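Local coordinates for molinate hydrolase (Gulosibacter molinativorax, PDB 4UB9), which hydrolyses the thiocarbamate herbicide molinate as a zinc-binding member of the amidohydrolase superfamily, at the interface of chains A and B. Numbering follows the deposited sequence. Chains: chain A/B, Molinate hydrolase.

The interface of chains A and B. Residues chain A 287, 290, 314; chain B 219-221, 261, 263-264.
A:Glu287 reaches from helix 286-294 to the start of helix 262-275 of B:Arg263, in one patch of a two-fold symmetric interface between two amidohydrolase-family subunits, repeated with the chains exchanged, that illustrates how a bidentate salt bridge can pin an interface; whether this pairing is the one used in solution the structure alone does not show. CB of A:Glu287 lies 4.0 Å from CB of B:Ser261. CG of A:Glu287 rests 3.8 Å from the CG2 methyl of B:Val264, and the bend at chi2 (-56°) swings the carboxylate toward B:Arg263. At the tip, B:Arg263 comes side-on, its guanidinium nearly coplanar with the carboxylate. Its NE gives a fairly straight bond to the syn lone pair of A:Glu287 OE1 at 2.9 Å. NH2 of B:Arg263 reaches the syn lone pair of A:Glu287 OE2 at 2.7 Å. OE1 of A:Glu287 also accepts the hydroxyl OG of B:Ser261 at 2.8 Å, from the anti side and tilted from the carboxylate plane. B:Ser261 OG in turn accepts from the backbone N of B:Val264, the N-cap arrangement just ahead of helix 262-275. The amide of A:Asn290 stacks on one guanidinium face, ND2 over the centre and 3.2 Å from CZ of B:Arg263, while the ring CG of B:Pro221 lies over the rim of the opposite face. An alanine in place of A:Glu287 would probably leave the charge of B:Arg263 without its mate and the hydroxyl of B:Ser261 without this acceptor, with the guanidinium held mainly by the stacking on its faces. At the backbone end of the residue, a water links the N of A:Glu287 to the carbonyl O of B:Leu219.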
loop_
_atom_site.group_PDB
_atom_site.type_symbol
_atom_site.label_atom_id
_atom_site.label_comp_id
_atom_site.label_asym_id
_atom_site.label_seq_id
_atom_site.Cartn_x
_atom_site.Cartn_y
_atom_site.Cartn_z
ATOM N N GLU A 287 19.973 13.833 -21.235
ATOM C CA GLU A 287 20.220 12.995 -22.396
ATOM C C GLU A 287 18.986 12.854 -23.259
ATOM O O GLU A 287 19.073 12.791 -24.482
ATOM C CB GLU A 287 20.746 11.626 -21.986
ATOM C CG GLU A 287 22.238 11.658 -21.684
ATOM C CD GLU A 287 23.066 12.201 -22.872
ATOM O OE1 GLU A 287 23.096 11.625 -23.992
ATOM O OE2 GLU A 287 23.674 13.254 -22.700
ATOM N N ASN A 290 18.833 16.137 -25.168
ATOM C CA ASN A 290 19.812 16.127 -26.241
ATOM C C ASN A 290 19.329 15.281 -27.404
ATOM O O ASN A 290 19.445 15.656 -28.553
ATOM C CB ASN A 290 21.160 15.598 -25.765
ATOM C CG ASN A 290 22.196 15.617 -26.876
ATOM O OD1 ASN A 290 22.639 16.673 -27.318
ATOM N ND2 ASN A 290 22.589 14.430 -27.336
ATOM N N GLU A 314 26.487 23.623 -23.744
ATOM C CA GLU A 314 26.525 23.053 -25.088
ATOM C C GLU A 314 25.118 22.783 -25.647
ATOM O O GLU A 314 24.854 22.958 -26.829
ATOM C CB GLU A 314 27.362 21.763 -25.029
ATOM C CG GLU A 314 27.460 21.029 -26.342
ATOM C CD GLU A 314 27.736 19.523 -26.281
ATOM O OE1 GLU A 314 28.734 19.144 -25.629
ATOM O OE2 GLU A 314 26.985 18.729 -26.939
ATOM N N LEU B 219 22.919 12.235 -15.828
ATOM C CA LEU B 219 24.149 12.945 -16.152
ATOM C C LEU B 219 24.475 12.995 -17.620
ATOM O O LEU B 219 24.105 12.095 -18.372
ATOM C CB LEU B 219 25.317 12.292 -15.434
ATOM C CG LEU B 219 25.218 12.259 -13.922
ATOM C CD1 LEU B 219 26.436 11.529 -13.348
ATOM C CD2 LEU B 219 25.106 13.645 -13.301
ATOM N N PRO B 220 25.190 14.046 -18.054
ATOM C CA PRO B 220 25.766 14.041 -19.375
ATOM C C PRO B 220 27.040 13.150 -19.463
ATOM O O PRO B 220 27.681 12.880 -18.451
ATOM C CB PRO B 220 26.124 15.531 -19.602
ATOM C CG PRO B 220 26.412 16.032 -18.246
ATOM C CD PRO B 220 25.635 15.202 -17.268
ATOM N N PRO B 221 27.420 12.734 -20.686
ATOM C CA PRO B 221 28.526 11.806 -20.954
ATOM C C PRO B 221 29.839 12.183 -20.318
ATOM O O PRO B 221 30.545 11.342 -19.770
ATOM C CB PRO B 221 28.684 11.856 -22.479
ATOM C CG PRO B 221 27.376 12.334 -22.999
ATOM C CD PRO B 221 26.748 13.179 -21.925
ATOM N N SER B 261 21.244 6.638 -22.611
ATOM C CA SER B 261 21.355 6.974 -24.045
ATOM C C SER B 261 22.501 6.176 -24.670
ATOM O O SER B 261 23.424 5.744 -23.976
ATOM C CB SER B 261 21.628 8.454 -24.245
ATOM O OG SER B 261 22.934 8.788 -23.791
ATOM N N ARG B 263 24.856 7.184 -26.604
ATOM C CA ARG B 263 26.026 8.024 -26.348
ATOM C C ARG B 263 26.685 7.766 -24.972
ATOM O O ARG B 263 27.897 7.649 -24.856
ATOM C CB ARG B 263 25.487 9.419 -26.349
ATOM C CG ARG B 263 26.452 10.519 -26.411
ATOM C CD ARG B 263 25.678 11.734 -26.923
ATOM N NE ARG B 263 25.131 12.561 -25.849
ATOM C CZ ARG B 263 25.358 13.874 -25.737
ATOM N NH1 ARG B 263 26.093 14.508 -26.629
ATOM N NH2 ARG B 263 24.870 14.559 -24.731
ATOM N N VAL B 264 25.852 7.665 -23.931
ATOM C CA VAL B 264 26.384 7.452 -22.593
ATOM C C VAL B 264 26.807 5.994 -22.458
ATOM O O VAL B 264 27.774 5.644 -21.773
ATOM C CB VAL B 264 25.352 7.839 -21.524
ATOM C CG1 VAL B 264 25.716 7.289 -20.158
ATOM C CG2 VAL B 264 25.218 9.361 -21.440
HETATM O O HOH W 1 20.957 12.235 -18.757
#